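Local structure of PT26-6P (Thermococcus sp., 2WB7) at residues N386-V390 with S421-K425; G450-Y455 with Y490-A494; A66-Q70 with Y294-A298; W103-W107 with L124-K129. The protein is of unknown function but is encoded by a euryarchaeal mobile element and combines immunoglobulin-like domains with a helical domain. All blocks are in the same frame, centred on the assembly; numbering follows the deposited sequence.

Contacts 1 and 2 sit together at the helical end of the chain; contacts 3 and 4 lie among the beta domains on the other side of the chain's centre. Both pairs touch: K425 of contact 1 packs on Y455 of contact 2, and strands 66-75 and 120-129 of contacts 3 and 4 are neighbours in one sheet. Contacts 3 and 4 are buried, whereas contacts 1 and 2 are only partly so. Contact 1 ties loop to helix by a lysine bonded to backbone carbonyls, contact 2 packs helix on helix with no hydrogen bond between its segments, contact 3 is proline and aromatic packing between two domains, and contact 4 joins two sheets through side chains and one water.

Contact 1 of 4, residues N386-V390 with S421-K425; sequences NTYTV and SLQEK
A loop-to-helix contact: N386-V390, in the irregular loop between strand 370-379 and helix 393-404, runs past helix 408-438 of the helical domain. N386 OD1 takes the Y388 backbone N at 2.7 Å, an Asx turn; Y388 itself has positive phi (66°). On the helix S421 comes first; its CB meets V390 CG2 at 3.4 Å, and the two CA atoms are 6.4 Å apart. L422 (m, t) turns its end inward, bringing CD2 to 4.0 Å from V390 CG2. One helical turn after S421, with its N on S421 O at 3.0 Å, K425 closes the contact: its CD lies 3.7 Å from V390 CG2, and the chain, bent at chi3 and chi4 (both p), carries the ammonium back to the loop. There it also forms salt bridges with E485 and D489 of helix 471-499. Carbonyls in successive residues converge on this one charge: K425 NZ donates to T387 O at 2.7 Å and to Y388 O at 3.0 Å.

Contact 2 of 4, residues G450-Y455 with Y490-A494; sequences GAIDEY and YYVNA
Two neighbouring helices of the helical domain, 442-465 and 471-499, pack antiparallel here: the axes of 450-455 and 490-494 approach to 8.6 Å, with 165° between their directions and a signed crossing angle of -165°. The closest backbone approach is A451 to Y491, whose CA atoms are just 4.8 Å apart, so small residues on the first helix let the second come in close.

The aromatic contact belongs to Y491 (chi1 -89°, m). Its ring lies over G450, with G450 CA 3.9 Å from the ring centroid and 16° off the normal, a CH-pi contact; a CB at G450 would clash with the ring. E454 CG meets the ring edge, 3.8 Å from Y491 CD1.

The aliphatic contacts centre on A451. Its CB touches Y491 CB at 3.5 Å and V492 CG2 at 3.6 Å, while Y455 (m) reaches across so that its CE1 lies 4.1 Å from V492 CG2.

No hydrogen bond joins the two segments. The polar ends that run along the interface find partners just before 490-494 on helix 471-499: Y455 OH bonds to D489, and E454 to H484, with a second bond to S517 of helix 503-523. Between the segments themselves the contact is therefore apolar, a matter of close fit and aromatic cover, while the carboxylate of E454 and the hydroxyl of Y455 are satisfied by these residues outside it.

Contact 3 of 4, residues A66-Q70 with Y294-A298; sequences AFPVQ and YFQPA
P68 overlaps the backbone of Y294 and F295: its CG lies 3.2 Å from Y294 O and its CB 3.5 Å from F295 O, with the P68 and F295 CA atoms 5.0 Å apart. The proline ring also puts CD 4.1 Å from Y294 CE2 and 4.4 Å from F295 CD2. Around it, A66-Q70 is extended, while Y294-A298 is an irregular loop; the direction from Y294 to P297 lies 30° from that of A66 to Q70. The two aromatics diverge, Y294 with chi1 t and F295 with chi1 m, yet both reach A66 O, which is 3.4 Å from Y294 CE2, at the ring edge, and 3.6 Å from F295 CE2.

This is an interface between the two immunoglobulin-like domains. Strand 66-75 of the first meets the loop joining strands 281-290 and 301-314 of the second, and F295 also packs on V127 of strand 120-129. No hydrogen bond crosses between the segments; F67 pairs with M128 and V69 with T126 in their own sheet, while A66 N bonds to D265. Farther along, the loop turns through a cis peptide between Q296 and P297, and P297 CG comes to 3.6 Å from Q70 CD.

Contact 4 of 4, residues W103-W107 with L124-K129; sequences WTRVW and LVTVMK
This is face-to-face packing of two beta-sheets inside the first immunoglobulin-like domain, strand 104-107 of one sheet lying over strand 124-129 of the other. The strands run antiparallel at 166° with axes 8.6 Å apart and share no direct hydrogen bond, so side chains fill the gap. The CA register pairs W103 with M128 (6.6 Å), R105 with T126 (7.7 Å) and W107 with L124 (9.1 Å). At the corner, W103 has positive phi (68°) and chi1 m; its CD1 sits 3.2 Å from K129 O, which meets the indole edge, and its CB is 4.2 Å from selenomethionine M128 SE. R365, from the second immunoglobulin-like domain, hydrogen-bonds to both W103 O and V127 O. W107 (m) receives L124 CD2 over its five-membered ring, 3.7 Å from the centroid, a CH-pi contact. Between these ends R105 CB touches M128 CE at 3.7 Å, and one water bridges the sheets, 2.9 Å from R105 NE, 2.9 Å from T126 OG1 and 3.0 Å from V125 O.

Contact 1 of 4, residues N386-V390 with S421-K425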
loop_
_atom_site.group_PDB
_atom_site.type_symbol
_atom_site.label_atom_id
_atom_site.label_comp_id
_atom_site.label_asym_id
_atom_site.label_seq_id
_atom_site.Cartn_x
_atom_site.Cartn_y
_atom_site.Cartn_z
ATOM N N ASN A 386 4.340 -8.390 -27.883
ATOM C CA ASN A 386 5.433 -9.032 -28.601
ATOM C C ASN A 386 6.206 -8.051 -29.481
ATOM O O ASN A 386 5.670 -7.514 -30.433
ATOM C CB ASN A 386 4.944 -10.220 -29.435
ATOM C CG ASN A 386 6.102 -10.976 -30.097
ATOM O OD1 ASN A 386 7.266 -10.561 -29.999
ATOM N ND2 ASN A 386 5.790 -12.082 -30.766
ATOM N N THR A 387 7.470 -7.825 -29.161
ATOM C CA THR A 387 8.287 -6.917 -29.949
ATOM C C THR A 387 9.262 -7.616 -30.915
ATOM O O THR A 387 10.011 -6.949 -31.632
ATOM C CB THR A 387 9.051 -5.938 -29.045
ATOM O OG1 THR A 387 9.595 -6.649 -27.922
ATOM C CG2 THR A 387 8.106 -4.888 -28.528
ATOM N N TYR A 388 9.234 -8.946 -30.954
ATOM C CA TYR A 388 10.087 -9.710 -31.870
ATOM C C TYR A 388 11.545 -9.543 -31.514
ATOM O O TYR A 388 12.244 -8.728 -32.103
ATOM C CB TYR A 388 9.822 -9.313 -33.329
ATOM C CG TYR A 388 8.338 -9.223 -33.606
ATOM C CD1 TYR A 388 7.724 -7.991 -33.825
ATOM C CD2 TYR A 388 7.540 -10.356 -33.569
ATOM C CE1 TYR A 388 6.369 -7.898 -34.019
ATOM C CE2 TYR A 388 6.181 -10.269 -33.762
ATOM C CZ TYR A 388 5.603 -9.038 -33.987
ATOM O OH TYR A 388 4.249 -8.942 -34.190
ATOM N N THR A 389 12.004 -10.308 -30.530
ATOM C CA THR A 389 13.375 -10.190 -30.086
ATOM C C THR A 389 14.291 -10.574 -31.213
ATOM O O THR A 389 14.081 -11.576 -31.875
ATOM C CB THR A 389 13.663 -11.099 -28.911
ATOM O OG1 THR A 389 12.652 -10.900 -27.923
ATOM C CG2 THR A 389 15.022 -10.782 -28.311
ATOM N N VAL A 390 15.321 -9.773 -31.422
ATOM C CA VAL A 390 16.302 -10.064 -32.438
ATOM C C VAL A 390 17.393 -10.964 -31.878
ATOM O O VAL A 390 17.884 -11.862 -32.560
ATOM C CB VAL A 390 16.897 -8.762 -33.006
ATOM C CG1 VAL A 390 18.066 -9.058 -33.924
ATOM C CG2 VAL A 390 15.811 -7.973 -33.731
ATOM N N SER A 421 17.689 -6.316 -38.538
ATOM C CA SER A 421 16.490 -6.460 -37.747
ATOM C C SER A 421 16.310 -5.294 -36.782
ATOM O O SER A 421 15.206 -4.798 -36.616
ATOM C CB SER A 421 16.533 -7.779 -36.999
ATOM O OG SER A 421 16.266 -8.850 -37.879
ATOM N N LEU A 422 17.398 -4.842 -36.168
ATOM C CA LEU A 422 17.332 -3.698 -35.264
ATOM C C LEU A 422 17.016 -2.405 -36.010
ATOM O O LEU A 422 16.241 -1.563 -35.535
ATOM C CB LEU A 422 18.626 -3.552 -34.473
ATOM C CG LEU A 422 18.845 -4.705 -33.488
ATOM C CD1 LEU A 422 20.225 -4.657 -32.879
ATOM C CD2 LEU A 422 17.775 -4.722 -32.413
ATOM N N GLN A 423 17.620 -2.241 -37.181
ATOM C CA GLN A 423 17.293 -1.114 -38.028
ATOM C C GLN A 423 15.789 -1.090 -38.263
ATOM O O GLN A 423 15.158 -0.027 -38.276
ATOM C CB GLN A 423 18.046 -1.213 -39.347
ATOM C CG GLN A 423 19.321 -0.380 -39.381
ATOM C CD GLN A 423 20.367 -0.919 -40.360
ATOM O OE1 GLN A 423 20.153 -1.940 -41.034
ATOM N NE2 GLN A 423 21.510 -0.235 -40.434
ATOM N N GLU A 424 15.208 -2.271 -38.430
ATOM C CA GLU A 424 13.778 -2.344 -38.648
ATOM C C GLU A 424 13.011 -1.914 -37.408
ATOM O O GLU A 424 12.089 -1.119 -37.498
ATOM C CB GLU A 424 13.360 -3.746 -39.085
ATOM C CG GLU A 424 11.864 -3.992 -38.996
ATOM C CD GLU A 424 11.027 -3.050 -39.875
ATOM O OE1 GLU A 424 9.801 -3.275 -39.973
ATOM O OE2 GLU A 424 11.581 -2.082 -40.458
ATOM N N LYS A 425 13.389 -2.426 -36.246
ATOM C CA LYS A 425 12.772 -1.993 -34.989
ATOM C C LYS A 425 12.904 -0.481 -34.790
ATOM O O LYS A 425 12.018 0.160 -34.238
ATOM C CB LYS A 425 13.364 -2.764 -33.798
ATOM C CG LYS A 425 12.796 -4.181 -33.666
ATOM C CD LYS A 425 13.703 -5.101 -32.884
ATOM C CE LYS A 425 13.469 -5.014 -31.380
ATOM N NZ LYS A 425 12.400 -5.944 -30.949
HETATM O O HOH W 1 11.646 -7.929 -28.689
#

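Contact 2 of 4, residues G450-Y455 with Y490-A494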
loop_
_atom_site.group_PDB
_atom_site.type_symbol
_atom_site.label_atom_id
_atom_site.label_comp_id
_atom_site.label_asym_id
_atom_site.label_seq_id
_atom_site.Cartn_x
_atom_site.Cartn_y
_atom_site.Cartn_z
ATOM N N GLY A 450 13.757 7.438 -26.704
ATOM C CA GLY A 450 14.554 6.558 -25.876
ATOM C C GLY A 450 14.732 5.218 -26.560
ATOM O O GLY A 450 15.828 4.662 -26.588
ATOM N N ALA A 451 13.649 4.691 -27.120
ATOM C CA ALA A 451 13.720 3.427 -27.825
ATOM C C ALA A 451 14.739 3.552 -28.940
ATOM O O ALA A 451 15.615 2.708 -29.097
ATOM C CB ALA A 451 12.363 3.052 -28.388
ATOM N N ILE A 452 14.631 4.619 -29.721
ATOM C CA ILE A 452 15.521 4.805 -30.864
ATOM C C ILE A 452 16.973 4.842 -30.416
ATOM O O ILE A 452 17.827 4.219 -31.036
ATOM C CB ILE A 452 15.162 6.059 -31.680
ATOM C CG1 ILE A 452 13.749 5.923 -32.255
ATOM C CG2 ILE A 452 16.172 6.272 -32.792
ATOM C CD1 ILE A 452 13.290 7.127 -33.039
ATOM N N ASP A 453 17.265 5.537 -29.322
ATOM C CA ASP A 453 18.630 5.561 -28.802
ATOM C C ASP A 453 19.115 4.203 -28.257
ATOM O O ASP A 453 20.320 3.896 -28.300
ATOM C CB ASP A 453 18.787 6.634 -27.714
ATOM C CG ASP A 453 18.379 8.028 -28.185
ATOM O OD1 ASP A 453 18.474 8.339 -29.396
ATOM O OD2 ASP A 453 17.974 8.833 -27.322
ATOM N N GLU A 454 18.200 3.393 -27.735
ATOM C CA GLU A 454 18.614 2.103 -27.198
ATOM C C GLU A 454 18.998 1.138 -28.316
ATOM O O GLU A 454 20.078 0.516 -28.274
ATOM C CB GLU A 454 17.544 1.504 -26.294
ATOM C CG GLU A 454 17.435 2.219 -24.966
ATOM C CD GLU A 454 18.769 2.281 -24.212
ATOM O OE1 GLU A 454 19.428 1.240 -23.976
ATOM O OE2 GLU A 454 19.169 3.399 -23.830
ATOM N N TYR A 455 18.117 1.037 -29.313
ATOM C CA TYR A 455 18.345 0.174 -30.458
ATOM C C TYR A 455 19.636 0.578 -31.136
ATOM O O TYR A 455 20.445 -0.276 -31.472
ATOM C CB TYR A 455 17.181 0.248 -31.436
ATOM C CG TYR A 455 15.901 -0.384 -30.916
ATOM C CD1 TYR A 455 14.657 0.189 -31.171
ATOM C CD2 TYR A 455 15.934 -1.554 -30.172
ATOM C CE1 TYR A 455 13.486 -0.390 -30.716
ATOM C CE2 TYR A 455 14.761 -2.144 -29.706
ATOM C CZ TYR A 455 13.542 -1.557 -29.979
ATOM O OH TYR A 455 12.386 -2.150 -29.509
ATOM N N TYR A 490 11.305 -1.961 -24.005
ATOM C CA TYR A 490 10.515 -1.360 -22.938
ATOM C C TYR A 490 10.006 -0.006 -23.401
ATOM O O TYR A 490 8.809 0.266 -23.318
ATOM C CB TYR A 490 11.342 -1.186 -21.657
ATOM C CG TYR A 490 11.527 -2.442 -20.828
ATOM C CD1 TYR A 490 10.440 -3.221 -20.457
ATOM C CD2 TYR A 490 12.795 -2.840 -20.403
ATOM C CE1 TYR A 490 10.602 -4.385 -19.684
ATOM C CE2 TYR A 490 12.971 -3.986 -19.622
ATOM C CZ TYR A 490 11.867 -4.751 -19.271
ATOM O OH TYR A 490 12.050 -5.878 -18.511
ATOM N N TYR A 491 10.926 0.834 -23.883
ATOM C CA TYR A 491 10.596 2.197 -24.325
ATOM C C TYR A 491 9.453 2.209 -25.315
ATOM O O TYR A 491 8.575 3.074 -25.275
ATOM C CB TYR A 491 11.814 2.898 -24.927
ATOM C CG TYR A 491 12.638 3.632 -23.893
ATOM C CD1 TYR A 491 13.997 3.455 -23.821
ATOM C CD2 TYR A 491 12.034 4.488 -22.973
ATOM C CE1 TYR A 491 14.749 4.107 -22.890
ATOM C CE2 TYR A 491 12.774 5.150 -22.029
ATOM C CZ TYR A 491 14.138 4.955 -21.995
ATOM O OH TYR A 491 14.903 5.592 -21.053
ATOM N N VAL A 492 9.449 1.212 -26.183
ATOM C CA VAL A 492 8.434 1.108 -27.205
ATOM C C VAL A 492 7.093 0.740 -26.585
ATOM O O VAL A 492 6.045 1.320 -26.940
ATOM C CB VAL A 492 8.816 0.061 -28.247
ATOM C CG1 VAL A 492 7.560 -0.495 -28.899
ATOM C CG2 VAL A 492 9.807 0.665 -29.279
ATOM N N ASN A 493 7.111 -0.226 -25.663
ATOM C CA ASN A 493 5.939 -0.481 -24.843
ATOM C C ASN A 493 5.466 0.803 -24.159
ATOM O O ASN A 493 4.275 1.121 -24.176
ATOM C CB ASN A 493 6.225 -1.564 -23.809
ATOM C CG ASN A 493 6.100 -2.966 -24.383
ATOM O OD1 ASN A 493 5.013 -3.548 -24.413
ATOM N ND2 ASN A 493 7.213 -3.518 -24.834
ATOM N N ALA A 494 6.405 1.549 -23.584
ATOM C CA ALA A 494 6.056 2.761 -22.849
ATOM C C ALA A 494 5.365 3.813 -23.751
ATOM O O ALA A 494 4.262 4.316 -23.437
ATOM C CB ALA A 494 7.281 3.345 -22.169
#

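Contact 3 of 4, residues A66-Q70 with Y294-A298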
loop_
_atom_site.group_PDB
_atom_site.type_symbol
_atom_site.label_atom_id
_atom_site.label_comp_id
_atom_site.label_asym_id
_atom_site.label_seq_id
_atom_site.Cartn_x
_atom_site.Cartn_y
_atom_site.Cartn_z
ATOM N N ALA A 66 -8.761 3.046 10.330
ATOM C CA ALA A 66 -9.343 3.248 11.631
ATOM C C ALA A 66 -8.172 3.184 12.606
ATOM O O ALA A 66 -7.147 2.583 12.297
ATOM C CB ALA A 66 -10.351 2.157 11.911
ATOM N N PHE A 67 -8.290 3.809 13.767
ATOM C CA PHE A 67 -7.134 3.879 14.654
ATOM C C PHE A 67 -7.561 3.930 16.096
ATOM O O PHE A 67 -8.638 4.432 16.405
ATOM C CB PHE A 67 -6.286 5.103 14.316
ATOM C CG PHE A 67 -7.072 6.370 14.249
ATOM C CD1 PHE A 67 -7.290 7.129 15.385
ATOM C CD2 PHE A 67 -7.608 6.798 13.055
ATOM C CE1 PHE A 67 -8.025 8.307 15.320
ATOM C CE2 PHE A 67 -8.342 7.967 12.979
ATOM C CZ PHE A 67 -8.553 8.722 14.113
ATOM N N PRO A 68 -6.711 3.418 16.992
ATOM C CA PRO A 68 -7.099 3.403 18.384
ATOM C C PRO A 68 -6.962 4.802 18.946
ATOM O O PRO A 68 -5.999 5.505 18.640
ATOM C CB PRO A 68 -6.070 2.461 19.030
ATOM C CG PRO A 68 -4.925 2.362 18.076
ATOM C CD PRO A 68 -5.278 3.135 16.817
ATOM N N VAL A 69 -7.932 5.209 19.750
ATOM C CA VAL A 69 -7.850 6.472 20.448
ATOM C C VAL A 69 -7.898 6.187 21.925
ATOM O O VAL A 69 -8.783 5.468 22.393
ATOM C CB VAL A 69 -9.020 7.408 20.100
ATOM C CG1 VAL A 69 -9.016 8.625 21.028
ATOM C CG2 VAL A 69 -8.944 7.836 18.655
ATOM N N GLN A 70 -6.937 6.738 22.655
ATOM C CA GLN A 70 -6.943 6.659 24.106
ATOM C C GLN A 70 -7.350 7.990 24.725
ATOM O O GLN A 70 -6.879 9.060 24.327
ATOM C CB GLN A 70 -5.579 6.224 24.628
ATOM C CG GLN A 70 -5.497 4.744 24.897
ATOM C CD GLN A 70 -4.102 4.297 25.261
ATOM O OE1 GLN A 70 -3.219 4.261 24.413
ATOM N NE2 GLN A 70 -3.900 3.938 26.523
ATOM N N TYR A 294 -2.080 -3.080 15.938
ATOM C CA TYR A 294 -2.025 -1.682 15.604
ATOM C C TYR A 294 -3.053 -0.966 16.447
ATOM O O TYR A 294 -2.959 0.238 16.650
ATOM C CB TYR A 294 -2.334 -1.467 14.131
ATOM C CG TYR A 294 -2.493 -0.021 13.775
ATOM C CD1 TYR A 294 -1.399 0.831 13.759
ATOM C CD2 TYR A 294 -3.742 0.503 13.469
ATOM C CE1 TYR A 294 -1.539 2.167 13.441
ATOM C CE2 TYR A 294 -3.893 1.839 13.151
ATOM C CZ TYR A 294 -2.784 2.661 13.139
ATOM O OH TYR A 294 -2.914 3.985 12.818
ATOM N N PHE A 295 -4.029 -1.718 16.942
ATOM C CA PHE A 295 -5.107 -1.158 17.755
ATOM C C PHE A 295 -4.839 -1.283 19.252
ATOM O O PHE A 295 -5.628 -0.810 20.059
ATOM C CB PHE A 295 -6.429 -1.838 17.427
ATOM C CG PHE A 295 -6.911 -1.592 16.022
ATOM C CD1 PHE A 295 -6.680 -2.518 15.011
ATOM C CD2 PHE A 295 -7.607 -0.441 15.714
ATOM C CE1 PHE A 295 -7.124 -2.289 13.715
ATOM C CE2 PHE A 295 -8.063 -0.208 14.421
ATOM C CZ PHE A 295 -7.819 -1.133 13.421
ATOM N N GLN A 296 -3.738 -1.938 19.617
ATOM C CA GLN A 296 -3.282 -1.980 21.005
ATOM C C GLN A 296 -3.444 -0.595 21.608
ATOM O O GLN A 296 -3.047 0.374 20.981
ATOM C CB GLN A 296 -1.796 -2.349 21.043
ATOM C CG GLN A 296 -1.501 -3.831 20.925
ATOM C CD GLN A 296 -2.374 -4.637 21.872
ATOM O OE1 GLN A 296 -3.501 -5.019 21.531
ATOM N NE2 GLN A 296 -1.865 -4.889 23.077
ATOM N N PRO A 297 -4.000 -0.480 22.832
ATOM C CA PRO A 297 -4.470 -1.498 23.776
ATOM C C PRO A 297 -5.847 -2.040 23.426
ATOM O O PRO A 297 -6.282 -3.029 24.011
ATOM C CB PRO A 297 -4.546 -0.746 25.110
ATOM C CG PRO A 297 -4.196 0.676 24.830
ATOM C CD PRO A 297 -4.154 0.882 23.367
ATOM N N ALA A 298 -6.550 -1.398 22.503
ATOM C CA ALA A 298 -7.800 -1.971 22.012
ATOM C C ALA A 298 -7.495 -3.286 21.296
ATOM O O ALA A 298 -6.337 -3.549 20.903
ATOM C CB ALA A 298 -8.519 -0.998 21.072
#

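Contact 4 of 4, residues W103-W107 with L124-K129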
loop_
_atom_site.group_PDB
_atom_site.type_symbol
_atom_site.label_atom_id
_atom_site.label_comp_id
_atom_site.label_asym_id
_atom_site.label_seq_id
_atom_site.Cartn_x
_atom_site.Cartn_y
_atom_site.Cartn_z
ATOM N N TRP A 103 -19.089 7.989 14.352
ATOM C CA TRP A 103 -18.533 6.910 15.163
ATOM C C TRP A 103 -18.633 7.189 16.650
ATOM O O TRP A 103 -17.974 6.533 17.458
ATOM C CB TRP A 103 -17.081 6.650 14.764
ATOM C CG TRP A 103 -16.960 6.417 13.310
ATOM C CD1 TRP A 103 -16.140 7.062 12.432
ATOM C CD2 TRP A 103 -17.723 5.489 12.547
ATOM N NE1 TRP A 103 -16.342 6.581 11.164
ATOM C CE2 TRP A 103 -17.309 5.611 11.207
ATOM C CE3 TRP A 103 -18.716 4.559 12.869
ATOM C CZ2 TRP A 103 -17.852 4.833 10.180
ATOM C CZ3 TRP A 103 -19.260 3.784 11.849
ATOM C CH2 TRP A 103 -18.824 3.927 10.520
ATOM N N THR A 104 -19.464 8.168 16.997
ATOM C CA THR A 104 -19.745 8.506 18.387
ATOM C C THR A 104 -19.709 7.267 19.262
ATOM O O THR A 104 -20.323 6.249 18.943
ATOM C CB THR A 104 -21.123 9.177 18.532
ATOM O OG1 THR A 104 -21.321 10.114 17.463
ATOM C CG2 THR A 104 -21.214 9.905 19.853
ATOM N N ARG A 105 -18.970 7.359 20.362
ATOM C CA ARG A 105 -18.850 6.256 21.300
ATOM C C ARG A 105 -19.322 6.786 22.631
ATOM O O ARG A 105 -18.953 7.896 23.015
ATOM C CB ARG A 105 -17.387 5.825 21.415
ATOM C CG ARG A 105 -17.163 4.349 21.699
ATOM C CD ARG A 105 -17.723 3.948 23.044
ATOM N NE ARG A 105 -17.208 2.663 23.485
ATOM C CZ ARG A 105 -17.616 2.037 24.582
ATOM N NH1 ARG A 105 -18.544 2.586 25.352
ATOM N NH2 ARG A 105 -17.094 0.866 24.911
ATOM N N VAL A 106 -20.133 6.012 23.340
ATOM C CA VAL A 106 -20.603 6.454 24.643
ATOM C C VAL A 106 -20.375 5.425 25.745
ATOM O O VAL A 106 -20.781 4.265 25.626
ATOM C CB VAL A 106 -22.092 6.847 24.594
ATOM C CG1 VAL A 106 -22.711 6.753 25.979
ATOM C CG2 VAL A 106 -22.245 8.255 24.010
ATOM N N TRP A 107 -19.708 5.864 26.812
ATOM C CA TRP A 107 -19.600 5.090 28.046
ATOM C C TRP A 107 -20.634 5.644 29.030
ATOM O O TRP A 107 -20.582 6.831 29.402
ATOM C CB TRP A 107 -18.197 5.220 28.644
ATOM C CG TRP A 107 -17.072 4.638 27.811
ATOM C CD1 TRP A 107 -16.575 3.364 27.881
ATOM C CD2 TRP A 107 -16.284 5.318 26.816
ATOM N NE1 TRP A 107 -15.547 3.207 26.983
ATOM C CE2 TRP A 107 -15.350 4.388 26.316
ATOM C CE3 TRP A 107 -16.290 6.614 26.290
ATOM C CZ2 TRP A 107 -14.429 4.713 25.325
ATOM C CZ3 TRP A 107 -15.380 6.934 25.303
ATOM C CH2 TRP A 107 -14.459 5.989 24.834
ATOM N N LEU A 124 -9.528 5.306 29.079
ATOM C CA LEU A 124 -10.530 4.794 28.156
ATOM C C LEU A 124 -9.932 4.525 26.773
ATOM O O LEU A 124 -9.154 5.332 26.246
ATOM C CB LEU A 124 -11.678 5.793 28.033
ATOM C CG LEU A 124 -12.554 6.024 29.263
ATOM C CD1 LEU A 124 -13.434 7.236 29.011
ATOM C CD2 LEU A 124 -13.405 4.793 29.587
ATOM N N VAL A 125 -10.302 3.396 26.178
ATOM C CA VAL A 125 -9.794 3.071 24.848
ATOM C C VAL A 125 -10.918 2.869 23.845
ATOM O O VAL A 125 -11.900 2.167 24.116
ATOM C CB VAL A 125 -8.855 1.848 24.863
ATOM C CG1 VAL A 125 -8.421 1.515 23.477
ATOM C CG2 VAL A 125 -7.630 2.148 25.720
ATOM N N THR A 126 -10.774 3.506 22.689
ATOM C CA THR A 126 -11.741 3.349 21.621
ATOM C C THR A 126 -11.070 3.322 20.238
ATOM O O THR A 126 -9.854 3.476 20.109
ATOM C CB THR A 126 -12.847 4.432 21.696
ATOM O OG1 THR A 126 -13.978 4.008 20.926
ATOM C CG2 THR A 126 -12.349 5.751 21.163
ATOM N N VAL A 127 -11.866 3.085 19.204
ATOM C CA VAL A 127 -11.365 3.056 17.844
ATOM C C VAL A 127 -12.100 4.118 17.070
ATOM O O VAL A 127 -13.306 4.256 17.213
ATOM C CB VAL A 127 -11.657 1.710 17.185
ATOM C CG1 VAL A 127 -10.975 1.631 15.827
ATOM C CG2 VAL A 127 -11.211 0.567 18.092
HETATM N N MSE A 128 -11.380 4.875 16.255
HETATM C CA MSE A 128 -12.015 5.931 15.461
HETATM C C MSE A 128 -11.630 5.887 13.967
HETATM O O MSE A 128 -10.822 5.059 13.527
HETATM C CB MSE A 128 -11.705 7.310 16.056
HETATM C CG MSE A 128 -12.293 7.532 17.462
HETATM SE SE MSE A 128 -14.228 7.965 17.545
HETATM C CE MSE A 128 -14.694 6.778 19.002
ATOM N N LYS A 129 -12.215 6.790 13.191
ATOM C CA LYS A 129 -11.936 6.859 11.770
ATOM C C LYS A 129 -12.440 8.170 11.159
ATOM O O LYS A 129 -13.563 8.610 11.436
ATOM C CB LYS A 129 -12.577 5.664 11.075
ATOM C CG LYS A 129 -12.245 5.554 9.602
ATOM C CD LYS A 129 -13.130 4.532 8.894
ATOM C CE LYS A 129 -12.840 4.541 7.400
ATOM N NZ LYS A 129 -13.905 3.878 6.617
HETATM O O HOH W 2 -14.594 1.781 22.754
#